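Local structure of 3-ketosteroid-delta4-5alpha-dehydrogenase (Rhodococcus jostii, 4AT2) at residues A42-A47 / I504-Q509; L68-T73 / V248-R253; T227-T230 / V236-I239; S458-V463 / P469-A474. The protein probably uses bound flavin-adenine dinucleotide to introduce the delta4 double bond into 5alpha-reduced 3-ketosteroids during steroid catabolism. One frame throughout, in Å; residues are numbered along the deposited sequence. Where two conformers were deposited one is given.

Contact 1: residues A42-A47 / I504-Q509; sequences ADVVVA and ISAAKQ
Where the chain enters the first strand of the Rossmann-type FAD-binding fold, V44 rests on the last turn of helix 490-507, against A506 and A507. The CA atoms of V44 and A506 come within 6.2 Å of each other, a separation consistent with the small side chains of A506 and A507. The CG1 of V44 lies anti to the backbone N (chi1 174°) and meets the methyl of A506, 3.8 Å from its CB. The other methyl, CG2, lies mainly over the helix backbone, with A506 O at 3.6 Å and A507 N at 3.7 Å, while the CB of A507 is a looser neighbour 4.2 Å from CG2. All of this is van der Waals contact between buried groups, and it covers little more than 100 Å² in total.

Polar groups around this apolar spot pin both segments to other parts of the chain. Just before V44 the chain turns a corner at D43, whose OD1 forms a salt bridge with R253 NH1 and whose OD2 accepts from the backbone N of D66. At the helix end, A507 O is taken by R254 NH1, while S505 OG bonds to N457 O and R501 O. A weak bond from K508 N to S505 O, 3.3 Å long, follows.

S505 and A506 also touch F472. The C-terminal helix thus lies against strand 471-473 and against the chain at V44, where it leads into strand 45-47, the helix-on-sheet packing of a Rossmann-type dinucleotide-binding fold.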
loop_
_atom_site.group_PDB
_atom_site.type_symbol
_atom_site.label_atom_id
_atom_site.label_comp_id
_atom_site.label_asym_id
_atom_site.label_seq_id
_atom_site.Cartn_x
_atom_site.Cartn_y
_atom_site.Cartn_z
ATOM N N ALA A 42 33.267 -14.568 13.419
ATOM C CA ALA A 42 33.338 -13.264 14.076
ATOM C C ALA A 42 32.321 -13.228 15.206
ATOM O O ALA A 42 31.492 -14.131 15.331
ATOM C CB ALA A 42 33.055 -12.138 13.084
ATOM N N ASP A 43 32.381 -12.192 16.034
ATOM C CA ASP A 43 31.353 -11.999 17.053
ATOM C C ASP A 43 30.112 -11.409 16.398
ATOM O O ASP A 43 29.009 -11.903 16.588
ATOM C CB ASP A 43 31.832 -11.043 18.136
ATOM C CG ASP A 43 32.920 -11.633 18.996
ATOM O OD1 ASP A 43 32.931 -12.865 19.197
ATOM O OD2 ASP A 43 33.765 -10.850 19.460
ATOM N N VAL A 44 30.322 -10.344 15.634
ATOM C CA VAL A 44 29.242 -9.655 14.936
ATOM C C VAL A 44 29.516 -9.732 13.443
ATOM O O VAL A 44 30.570 -9.297 12.971
ATOM C CB VAL A 44 29.096 -8.193 15.421
ATOM C CG1 VAL A 44 28.063 -7.443 14.582
ATOM C CG2 VAL A 44 28.690 -8.172 16.890
ATOM N N VAL A 45 28.571 -10.328 12.717
ATOM C CA VAL A 45 28.674 -10.465 11.268
ATOM C C VAL A 45 27.685 -9.493 10.638
ATOM O O VAL A 45 26.484 -9.576 10.883
ATOM C CB VAL A 45 28.412 -11.918 10.815
ATOM C CG1 VAL A 45 28.338 -12.006 9.292
ATOM C CG2 VAL A 45 29.521 -12.833 11.337
ATOM N N VAL A 46 28.215 -8.551 9.860
ATOM C CA VAL A 46 27.393 -7.521 9.208
ATOM C C VAL A 46 27.273 -7.853 7.731
ATOM O O VAL A 46 28.273 -7.873 7.004
ATOM C CB VAL A 46 28.010 -6.115 9.371
ATOM C CG1 VAL A 46 27.143 -5.058 8.676
ATOM C CG2 VAL A 46 28.199 -5.788 10.849
ATOM N N ALA A 47 26.046 -8.092 7.284
ATOM C CA ALA A 47 25.798 -8.343 5.867
ATOM C C ALA A 47 25.478 -7.028 5.152
ATOM O O ALA A 47 24.413 -6.437 5.374
ATOM C CB ALA A 47 24.667 -9.347 5.700
ATOM N N ILE A 504 25.322 -2.003 18.440
ATOM C CA ILE A 504 25.291 -2.056 19.903
ATOM C C ILE A 504 24.609 -3.348 20.402
ATOM O O ILE A 504 25.146 -4.055 21.274
ATOM C CB ILE A 504 24.573 -0.810 20.476
ATOM C CG1 ILE A 504 25.363 0.469 20.155
ATOM C CG2 ILE A 504 24.321 -0.952 21.973
ATOM C CD1 ILE A 504 24.567 1.741 20.408
ATOM N N SER A 505 23.439 -3.653 19.839
ATOM C CA SER A 505 22.648 -4.801 20.272
ATOM C C SER A 505 23.333 -6.107 19.911
ATOM O O SER A 505 23.366 -7.044 20.713
ATOM C CB SER A 505 21.247 -4.763 19.662
ATOM O OG SER A 505 20.552 -3.603 20.072
ATOM N N ALA A 506 23.891 -6.163 18.705
ATOM C CA ALA A 506 24.571 -7.370 18.231
ATOM C C ALA A 506 25.813 -7.715 19.053
ATOM O O ALA A 506 26.117 -8.903 19.229
ATOM C CB ALA A 506 24.934 -7.242 16.760
ATOM N N ALA A 507 26.521 -6.692 19.532
ATOM C CA ALA A 507 27.764 -6.882 20.287
ATOM C C ALA A 507 27.555 -7.362 21.726
ATOM O O ALA A 507 28.492 -7.840 22.353
ATOM C CB ALA A 507 28.604 -5.610 20.271
ATOM N N LYS A 508 26.336 -7.228 22.244
ATOM C CA LYS A 508 26.030 -7.667 23.614
ATOM C C LYS A 508 26.232 -9.171 23.799
ATOM O O LYS A 508 25.938 -9.962 22.904
ATOM C CB LYS A 508 24.605 -7.279 23.991
ATOM C CG LYS A 508 24.442 -5.793 24.230
ATOM C CD LYS A 508 23.012 -5.461 24.603
ATOM C CE LYS A 508 22.844 -3.964 24.791
ATOM N NZ LYS A 508 21.442 -3.613 25.155
ATOM N N GLN A 509 26.755 -9.553 24.962
ATOM C CA GLN A 509 26.974 -10.965 25.291
ATOM C C GLN A 509 25.814 -11.524 26.112
ATOM O O GLN A 509 25.155 -10.787 26.855
ATOM C CB GLN A 509 28.289 -11.151 26.050
ATOM C CG GLN A 509 29.527 -10.783 25.250
ATOM C CD GLN A 509 30.811 -11.230 25.920
ATOM O OE1 GLN A 509 31.088 -12.425 26.028
ATOM N NE2 GLN A 509 31.611 -10.267 26.363
#

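Contact 2: residues L68-T73 / V248-R253; sequences LVLERT and VAVRAR. With FAD (flavin-adenine dinucleotide), chain D.
One face of the FAD adenine is covered by the side chain of R72: CB stands 3.4 Å above C4A and CD 3.7 Å above C5A, while N7A lies at the edge of the guanidinium, near its plane. R72 NH1 is engaged in a salt bridge with D289. The second flat group is the carboxylate of E71, bent at chi2 (56°) toward the ribose. Its OE1 accepts from FAD O3B at 2.7 Å and its OE2 from FAD O2B, also at 2.7 Å. From opposite faces of the carboxylate, T73 N (2.9 Å) and T73 OG1 (2.8 Å) also donate to OE2, fixing the rotation of the group; Y49 N donates to OE1. With an alanine here, the two ribose hydroxyls and T73 N and OG1 would probably lose the carboxylate they share. An acidic residue gripping the adenosine ribose after the second strand is a hallmark of Rossmann-type nucleotide binding.

Away from the cofactor, V250 is the residue of 248-253 that touches both leucines. Its CG1 meets L68 CD2 at 3.9 Å, the side chains crossing obliquely, and its CG2 meets L70 CD1 at 4.1 Å, tip to tip. V45 and I239 each touch both L70 and V250, while M223 and V225 pack on L70, so the contact lies between strands 45-47 and 67-70 of the parallel sheet and strands 223-230, 236-243 and 246-252 of the mixed sheet.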
loop_
_atom_site.group_PDB
_atom_site.type_symbol
_atom_site.label_atom_id
_atom_site.label_comp_id
_atom_site.label_asym_id
_atom_site.label_seq_id
_atom_site.Cartn_x
_atom_site.Cartn_y
_atom_site.Cartn_z
ATOM N N LEU A 68 33.033 -8.637 11.438
ATOM C CA LEU A 68 33.287 -8.971 10.041
ATOM C C LEU A 68 32.130 -8.509 9.162
ATOM O O LEU A 68 30.995 -8.920 9.366
ATOM C CB LEU A 68 33.517 -10.482 9.877
ATOM C CG LEU A 68 33.663 -11.053 8.459
ATOM C CD1 LEU A 68 34.856 -10.426 7.738
ATOM C CD2 LEU A 68 33.782 -12.577 8.509
ATOM N N VAL A 69 32.440 -7.655 8.186
ATOM C CA VAL A 69 31.451 -7.183 7.222
ATOM C C VAL A 69 31.551 -8.048 5.973
ATOM O O VAL A 69 32.645 -8.302 5.487
ATOM C CB VAL A 69 31.688 -5.700 6.849
ATOM C CG1 VAL A 69 30.615 -5.206 5.877
ATOM C CG2 VAL A 69 31.666 -4.829 8.093
ATOM N N LEU A 70 30.402 -8.498 5.472
ATOM C CA LEU A 70 30.343 -9.298 4.252
ATOM C C LEU A 70 29.680 -8.462 3.158
ATOM O O LEU A 70 28.520 -8.058 3.291
ATOM C CB LEU A 70 29.525 -10.562 4.510
ATOM C CG LEU A 70 29.895 -11.411 5.721
ATOM C CD1 LEU A 70 28.876 -12.526 5.833
ATOM C CD2 LEU A 70 31.296 -11.997 5.573
ATOM N N GLU A 71 30.419 -8.185 2.086
ATOM C CA GLU A 71 29.917 -7.298 1.040
ATOM C C GLU A 71 29.857 -8.034 -0.287
ATOM O O GLU A 71 30.834 -8.673 -0.689
ATOM C CB GLU A 71 30.804 -6.048 0.934
ATOM C CG GLU A 71 30.614 -5.204 -0.321
ATOM C CD GLU A 71 29.182 -4.748 -0.540
ATOM O OE1 GLU A 71 28.481 -4.427 0.452
ATOM O OE2 GLU A 71 28.754 -4.714 -1.719
ATOM N N ARG A 72 28.710 -7.937 -0.960
ATOM C CA ARG A 72 28.455 -8.691 -2.197
ATOM C C ARG A 72 29.302 -8.228 -3.384
ATOM O O ARG A 72 29.749 -9.046 -4.200
ATOM C CB ARG A 72 26.964 -8.596 -2.534
ATOM C CG ARG A 72 26.554 -9.180 -3.866
ATOM C CD ARG A 72 25.042 -9.096 -3.965
ATOM N NE ARG A 72 24.540 -9.654 -5.214
ATOM C CZ ARG A 72 23.246 -9.787 -5.494
ATOM N NH1 ARG A 72 22.327 -9.410 -4.608
ATOM N NH2 ARG A 72 22.871 -10.304 -6.653
ATOM N N THR A 73 29.513 -6.923 -3.493
ATOM C CA THR A 73 30.319 -6.383 -4.597
ATOM C C THR A 73 31.794 -6.381 -4.211
ATOM O O THR A 73 32.176 -6.944 -3.191
ATOM C CB THR A 73 29.879 -4.956 -4.999
ATOM O OG1 THR A 73 30.280 -4.036 -3.982
ATOM C CG2 THR A 73 28.362 -4.870 -5.195
ATOM N N VAL A 248 30.332 -20.703 1.184
ATOM C CA VAL A 248 31.068 -20.513 2.430
ATOM C C VAL A 248 30.087 -20.360 3.597
ATOM O O VAL A 248 28.944 -19.930 3.404
ATOM C CB VAL A 248 32.042 -19.310 2.362
ATOM C CG1 VAL A 248 33.113 -19.533 1.296
ATOM C CG2 VAL A 248 31.293 -18.003 2.099
ATOM N N ALA A 249 30.523 -20.729 4.800
ATOM C CA ALA A 249 29.711 -20.492 6.007
ATOM C C ALA A 249 30.459 -19.554 6.943
ATOM O O ALA A 249 31.661 -19.706 7.156
ATOM C CB ALA A 249 29.388 -21.809 6.702
ATOM N N VAL A 250 29.745 -18.581 7.501
ATOM C CA VAL A 250 30.357 -17.576 8.362
ATOM C C VAL A 250 29.659 -17.602 9.714
ATOM O O VAL A 250 28.446 -17.404 9.783
ATOM C CB VAL A 250 30.236 -16.159 7.747
ATOM C CG1 VAL A 250 30.861 -15.131 8.674
ATOM C CG2 VAL A 250 30.889 -16.099 6.364
ATOM N N ARG A 251 30.424 -17.845 10.776
ATOM C CA ARG A 251 29.869 -17.964 12.120
ATOM C C ARG A 251 29.756 -16.604 12.794
ATOM O O ARG A 251 30.669 -15.788 12.692
ATOM C CB ARG A 251 30.724 -18.889 12.985
ATOM C CG ARG A 251 29.989 -19.324 14.240
ATOM C CD ARG A 251 30.574 -20.588 14.829
ATOM N NE ARG A 251 31.645 -20.305 15.776
ATOM C CZ ARG A 251 31.452 -19.980 17.054
ATOM N NH1 ARG A 251 30.216 -19.860 17.537
ATOM N NH2 ARG A 251 32.495 -19.758 17.846
ATOM N N ALA A 252 28.620 -16.370 13.457
ATOM C CA ALA A 252 28.373 -15.134 14.205
ATOM C C ALA A 252 28.120 -15.495 15.662
ATOM O O ALA A 252 27.017 -15.942 16.009
ATOM C CB ALA A 252 27.169 -14.382 13.621
ATOM N N ARG A 253 29.127 -15.314 16.517
ATOM C CA ARG A 253 29.000 -15.717 17.923
ATOM C C ARG A 253 27.931 -14.930 18.689
ATOM O O ARG A 253 27.258 -15.489 19.558
ATOM C CB ARG A 253 30.341 -15.619 18.664
ATOM C CG ARG A 253 31.481 -16.409 18.041
ATOM C CD ARG A 253 32.769 -16.191 18.824
ATOM N NE ARG A 253 33.944 -16.677 18.100
ATOM C CZ ARG A 253 34.794 -15.905 17.420
ATOM N NH1 ARG A 253 34.632 -14.583 17.363
ATOM N NH2 ARG A 253 35.827 -16.460 16.806
HETATM P PA FAD D . 23.286 0.360 0.724
HETATM O O1A FAD D . 23.961 1.629 1.070
HETATM O O2A FAD D . 22.931 0.106 -0.680
HETATM O O5B FAD D . 24.204 -0.842 1.248
HETATM C C5B FAD D . 23.786 -2.203 1.107
HETATM C C4B FAD D . 25.017 -3.061 0.771
HETATM O O4B FAD D . 24.549 -4.427 0.810
HETATM C C3B FAD D . 25.475 -2.787 -0.668
HETATM O O3B FAD D . 26.895 -2.498 -0.668
HETATM C C2B FAD D . 25.145 -4.085 -1.413
HETATM O O2B FAD D . 26.129 -4.347 -2.449
HETATM C C1B FAD D . 25.217 -5.120 -0.292
HETATM N N9A FAD D . 24.441 -6.352 -0.556
HETATM C C8A FAD D . 23.293 -6.495 -1.231
HETATM N N7A FAD D . 22.954 -7.782 -1.206
HETATM C C5A FAD D . 23.886 -8.451 -0.499
HETATM C C6A FAD D . 24.056 -9.752 -0.156
HETATM N N6A FAD D . 23.149 -10.648 -0.544
HETATM N N1A FAD D . 25.111 -10.162 0.569
HETATM C C2A FAD D . 26.059 -9.245 0.998
HETATM N N3A FAD D . 25.880 -7.912 0.638
HETATM C C4A FAD D . 24.798 -7.554 -0.103
HETATM N N1 FAD D . 18.594 8.741 0.780
HETATM C C2 FAD D . 18.843 9.723 1.723
HETATM O O2 FAD D . 18.460 9.557 2.873
HETATM N N3 FAD D . 19.530 10.891 1.361
HETATM C C4 FAD D . 19.933 11.090 0.040
HETATM O O4 FAD D . 20.522 12.136 -0.245
HETATM C C4X FAD D . 19.675 10.099 -0.914
HETATM N N5 FAD D . 20.032 10.268 -2.211
HETATM C C5X FAD D . 19.568 9.413 -3.143
HETATM C C6 FAD D . 19.708 9.709 -4.503
HETATM C C7 FAD D . 19.246 8.823 -5.479
HETATM C C7M FAD D . 19.415 9.174 -6.833
HETATM C C8 FAD D . 18.620 7.619 -5.092
HETATM C C8M FAD D . 18.137 6.676 -6.023
HETATM C C9 FAD D . 18.492 7.321 -3.733
HETATM C C9A FAD D . 18.942 8.223 -2.757
HETATM N N10 FAD D . 18.790 7.956 -1.437
HETATM C C10 FAD D . 19.009 8.930 -0.542
HETATM C "C1'" FAD D . 18.464 6.600 -0.924
HETATM C "C2'" FAD D . 19.707 5.980 -0.268
HETATM O "O2'" FAD D . 20.759 6.072 -1.231
HETATM C "C3'" FAD D . 19.464 4.507 0.098
HETATM O "O3'" FAD D . 18.108 4.272 0.518
HETATM C "C4'" FAD D . 20.434 4.086 1.214
HETATM O "O4'" FAD D . 21.773 4.336 0.761
HETATM C "C5'" FAD D . 20.275 2.598 1.536
HETATM O "O5'" FAD D . 21.144 2.277 2.640
HETATM P P FAD D . 21.451 0.737 3.003
HETATM O O1P FAD D . 20.205 0.023 3.302
HETATM O O2P FAD D . 22.580 0.729 3.991
HETATM O O3P FAD D . 21.892 0.138 1.552
#

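Contact 3: residues T227-T230 / V236-I239; sequences TLVT and VVGI
The carbonyl oxygen of V229 is gripped twice from the opposing strand. V237 N donates to V229 O at 2.9 Å in a nearly straight bond (170° at the hydrogen), tilted somewhat from the carbonyl plane, and the CA-H of V236 adds a weaker contact, with V236 CA 3.4 Å from the same oxygen. V229 also donates: its N reaches G238 O at 2.9 Å, again close to linear (168°), although the amide stands well above the plane of that carbonyl rather than on a lone pair.

One residue, V229, therefore faces two, V237 and G238, which makes this a classic beta bulge in the hairpin of strands 223-230 and 236-243. The hairpin belongs to the mixed sheet beside the FAD-binding parallel sheet. With CG1 of V237 anti to the carbonyl carbon (chi1 -64°), its CG2 falls between the backbone N and the carbonyl carbon and comes 3.6 Å from V229 O and 3.9 Å from V229 CG1; the two valine side chains cross at about a right angle. G238 brings no side chain beside V229, and V229 CG2 packs over backbone carbons of G238 and I239.

L228, T230, V236 and I239 share the other face. There L228 CD2 touches two methyls, I239 CG2 at 3.9 Å and V236 CG1 at 4.1 Å, and crosses both side chains at a slant. Farther toward the turn, T230 CG2 meets V236 CG2 at 4.2 Å. L299 and L471 cover L228 and V236, and V256 of strand 255-258 touches V236 and I239.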
loop_
_atom_site.group_PDB
_atom_site.type_symbol
_atom_site.label_atom_id
_atom_site.label_comp_id
_atom_site.label_asym_id
_atom_site.label_seq_id
_atom_site.Cartn_x
_atom_site.Cartn_y
_atom_site.Cartn_z
ATOM N N THR A 227 21.528 -17.325 2.968
ATOM C CA THR A 227 20.616 -17.920 3.961
ATOM C C THR A 227 21.166 -17.749 5.378
ATOM O O THR A 227 22.382 -17.668 5.557
ATOM C CB THR A 227 20.402 -19.443 3.728
ATOM O OG1 THR A 227 21.407 -20.191 4.417
ATOM C CG2 THR A 227 20.454 -19.825 2.253
ATOM N N LEU A 228 20.283 -17.758 6.373
ATOM C CA LEU A 228 20.697 -17.699 7.766
ATOM C C LEU A 228 20.913 -19.108 8.292
ATOM O O LEU A 228 20.252 -20.045 7.846
ATOM C CB LEU A 228 19.630 -16.994 8.599
ATOM C CG LEU A 228 19.387 -15.534 8.166
ATOM C CD1 LEU A 228 18.101 -14.969 8.751
ATOM C CD2 LEU A 228 20.561 -14.643 8.549
ATOM N N VAL A 229 21.840 -19.242 9.238
ATOM C CA VAL A 229 22.064 -20.497 9.932
ATOM C C VAL A 229 21.470 -20.367 11.334
ATOM O O VAL A 229 21.719 -19.379 12.023
ATOM C CB VAL A 229 23.565 -20.820 10.058
ATOM C CG1 VAL A 229 23.764 -22.151 10.776
ATOM C CG2 VAL A 229 24.217 -20.856 8.683
ATOM N N THR A 230 20.676 -21.356 11.741
ATOM C CA THR A 230 20.061 -21.333 13.069
ATOM C C THR A 230 20.439 -22.575 13.877
ATOM O O THR A 230 20.663 -23.633 13.303
ATOM C CB THR A 230 18.516 -21.224 13.002
ATOM O OG1 THR A 230 17.983 -22.314 12.239
ATOM C CG2 THR A 230 18.091 -19.908 12.369
ATOM N N VAL A 236 19.827 -17.306 15.519
ATOM C CA VAL A 236 20.660 -17.114 14.339
ATOM C C VAL A 236 22.111 -17.113 14.803
ATOM O O VAL A 236 22.499 -16.291 15.636
ATOM C CB VAL A 236 20.318 -15.802 13.603
ATOM C CG1 VAL A 236 21.306 -15.532 12.480
ATOM C CG2 VAL A 236 18.901 -15.873 13.048
ATOM N N VAL A 237 22.903 -18.038 14.261
ATOM C CA VAL A 237 24.277 -18.257 14.723
ATOM C C VAL A 237 25.298 -18.098 13.594
ATOM O O VAL A 237 26.488 -18.348 13.779
ATOM C CB VAL A 237 24.441 -19.649 15.379
ATOM C CG1 VAL A 237 23.580 -19.747 16.635
ATOM C CG2 VAL A 237 24.129 -20.753 14.375
ATOM N N GLY A 238 24.831 -17.674 12.423
ATOM C CA GLY A 238 25.734 -17.465 11.287
ATOM C C GLY A 238 24.970 -17.315 9.992
ATOM O O GLY A 238 23.743 -17.228 10.002
ATOM N N ILE A 239 25.698 -17.276 8.879
ATOM C CA ILE A 239 25.090 -17.164 7.552
ATOM C C ILE A 239 25.793 -18.091 6.565
ATOM O O ILE A 239 26.926 -18.511 6.805
ATOM C CB ILE A 239 25.115 -15.708 7.000
ATOM C CG1 ILE A 239 26.545 -15.200 6.732
ATOM C CG2 ILE A 239 24.392 -14.754 7.934
ATOM C CD1 ILE A 239 27.141 -15.637 5.402
#

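Contact 4: residues S458-V463 / P469-A474; sequences SEVLHV and PGLFAA
V460 is packed over strand 471-473, an outer strand of the five-stranded parallel sheet of the FAD-binding fold, from its place on strand 459-461. Its CB stands 3.8 Å from L471 O, and from there the valine splits. CG1, anti to the backbone N (chi1 173°), stays beside the L471 methyl CD2, whereas CG2 runs over the neighbouring strand, 3.9 Å from L471 CG and closest to A473 CB at 3.5 Å.

The strands cross at 101°, so antiparallel pairing lasts for a single bridge, E459 with F472, before they part. Two backbone bonds flank it: V460 N to L471 O, 3.1 Å and almost straight (175°), and A473 N to S458 O, 2.9 Å. S458 O also lies at the edge of the F472 ring. E459 and F472 run side by side in the same direction, with E459 CG 3.7 Å from F472 CE1 and the carboxylate nearly parallel to the ring; E459 OE1 is held by T455 OG1.

L471 also packs on L258 of the next strand of the sheet. Cutting this leucine back to alanine is likely to open a gap beside CB and CG1 of V460 and leave that valine less firmly placed against the sheet edge.

At the other end of the contact, S458 OG bonds to Y498 O. One water donates to S458 OG at 2.9 Å and to A473 O at 2.8 Å, bridging side chain and backbone.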
loop_
_atom_site.group_PDB
_atom_site.type_symbol
_atom_site.label_atom_id
_atom_site.label_comp_id
_atom_site.label_asym_id
_atom_site.label_seq_id
_atom_site.Cartn_x
_atom_site.Cartn_y
_atom_site.Cartn_z
ATOM N N SER A 458 16.946 -2.244 17.001
ATOM C CA SER A 458 17.220 -2.885 15.711
ATOM C C SER A 458 17.228 -4.404 15.766
ATOM O O SER A 458 17.905 -5.073 14.963
ATOM C CB SER A 458 18.502 -2.325 15.074
ATOM O OG SER A 458 18.344 -0.944 14.769
ATOM N N GLU A 459 16.456 -4.945 16.707
ATOM C CA GLU A 459 16.199 -6.387 16.771
ATOM C C GLU A 459 15.115 -6.708 15.754
ATOM O O GLU A 459 14.116 -5.993 15.678
ATOM C CB GLU A 459 15.696 -6.762 18.161
ATOM C CG GLU A 459 16.704 -6.464 19.252
ATOM C CD GLU A 459 16.044 -6.141 20.572
ATOM O OE1 GLU A 459 15.151 -5.262 20.629
ATOM O OE2 GLU A 459 16.450 -6.763 21.577
ATOM N N VAL A 460 15.310 -7.760 14.963
ATOM C CA VAL A 460 14.288 -8.160 13.995
ATOM C C VAL A 460 13.156 -8.853 14.743
ATOM O O VAL A 460 13.389 -9.797 15.508
ATOM C CB VAL A 460 14.875 -9.093 12.908
ATOM C CG1 VAL A 460 13.775 -9.640 12.010
ATOM C CG2 VAL A 460 15.907 -8.329 12.076
ATOM N N LEU A 461 11.930 -8.384 14.538
ATOM C CA LEU A 461 10.783 -8.947 15.250
ATOM C C LEU A 461 10.120 -10.092 14.498
ATOM O O LEU A 461 9.829 -9.994 13.296
ATOM C CB LEU A 461 9.751 -7.858 15.568
ATOM C CG LEU A 461 10.194 -6.799 16.590
ATOM C CD1 LEU A 461 9.198 -5.648 16.568
ATOM C CD2 LEU A 461 10.311 -7.380 17.994
ATOM N N HIS A 462 9.885 -11.175 15.226
ATOM C CA HIS A 462 9.044 -12.276 14.781
ATOM C C HIS A 462 7.603 -11.828 14.768
ATOM O O HIS A 462 7.242 -10.840 15.440
ATOM C CB HIS A 462 9.234 -13.430 15.772
ATOM C CG HIS A 462 8.693 -14.762 15.313
ATOM N ND1 HIS A 462 7.429 -15.159 15.567
ATOM C CD2 HIS A 462 9.309 -15.817 14.658
ATOM C CE1 HIS A 462 7.243 -16.396 15.076
ATOM N NE2 HIS A 462 8.394 -16.805 14.533
ATOM N N VAL A 463 6.757 -12.525 14.006
ATOM C CA VAL A 463 5.305 -12.270 14.032
ATOM C C VAL A 463 4.676 -12.446 15.427
ATOM O O VAL A 463 3.582 -11.928 15.698
ATOM C CB VAL A 463 4.509 -13.070 12.965
ATOM C CG1 VAL A 463 4.830 -12.553 11.566
ATOM C CG2 VAL A 463 4.772 -14.571 13.069
ATOM N N PRO A 469 16.206 -14.271 18.294
ATOM C CA PRO A 469 17.537 -14.224 18.899
ATOM C C PRO A 469 18.668 -14.245 17.869
ATOM O O PRO A 469 18.613 -15.005 16.899
ATOM C CB PRO A 469 17.559 -15.482 19.790
ATOM C CG PRO A 469 16.117 -15.744 20.087
ATOM C CD PRO A 469 15.413 -15.402 18.802
ATOM N N GLY A 470 19.668 -13.388 18.075
ATOM C CA GLY A 470 20.838 -13.332 17.212
ATOM C C GLY A 470 20.676 -12.521 15.938
ATOM O O GLY A 470 21.636 -12.403 15.173
ATOM N N LEU A 471 19.474 -11.982 15.696
ATOM C CA LEU A 471 19.169 -11.322 14.417
ATOM C C LEU A 471 18.807 -9.852 14.556
ATOM O O LEU A 471 17.870 -9.487 15.270
ATOM C CB LEU A 471 18.054 -12.063 13.671
ATOM C CG LEU A 471 17.893 -11.668 12.192
ATOM C CD1 LEU A 471 19.157 -11.963 11.389
ATOM C CD2 LEU A 471 16.677 -12.382 11.612
ATOM N N PHE A 472 19.556 -9.026 13.835
ATOM C CA PHE A 472 19.410 -7.578 13.892
ATOM C C PHE A 472 19.387 -7.049 12.475
ATOM O O PHE A 472 19.809 -7.745 11.541
ATOM C CB PHE A 472 20.574 -6.983 14.688
ATOM C CG PHE A 472 20.735 -7.622 16.036
ATOM C CD1 PHE A 472 19.997 -7.156 17.122
ATOM C CD2 PHE A 472 21.541 -8.754 16.192
ATOM C CE1 PHE A 472 20.100 -7.777 18.357
ATOM C CE2 PHE A 472 21.646 -9.381 17.428
ATOM C CZ PHE A 472 20.928 -8.885 18.510
ATOM N N ALA A 473 18.890 -5.829 12.298
ATOM C CA ALA A 473 18.793 -5.281 10.935
ATOM C C ALA A 473 18.626 -3.778 10.941
ATOM O O ALA A 473 18.049 -3.222 11.875
ATOM C CB ALA A 473 17.649 -5.936 10.167
ATOM N N ALA A 474 19.116 -3.130 9.886
ATOM C CA ALA A 474 18.949 -1.684 9.734
ATOM C C ALA A 474 19.099 -1.297 8.275
ATOM O O ALA A 474 19.594 -2.082 7.459
ATOM C CB ALA A 474 19.951 -0.929 10.596
HETATM O O HOH W 1 16.360 -1.150 12.609
#

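The four contacts link up on one side of the chain's centre, and contact 2 is the one that grips FAD. Contacts 1 and 2 contribute neighbouring parallel strands, 45-47 and 67-70, probably bonded through V46 O to L70 N (2.7 Å) and V46 N to L68 O (2.8 Å). Contact 2 continues into contact 3 through V250 O and I239 N (2.9 Å), and contact 3 into contact 4 through V236 N and P469 O (2.9 Å). F472 closes the circuit, its CE1 lying 3.5 Å from S505 CB of contact 1. Contacts 2 and 4, with centres about 17 Å apart, do not touch. The side chain of A474 in contact 4 is about 7 Å from the bound FAD.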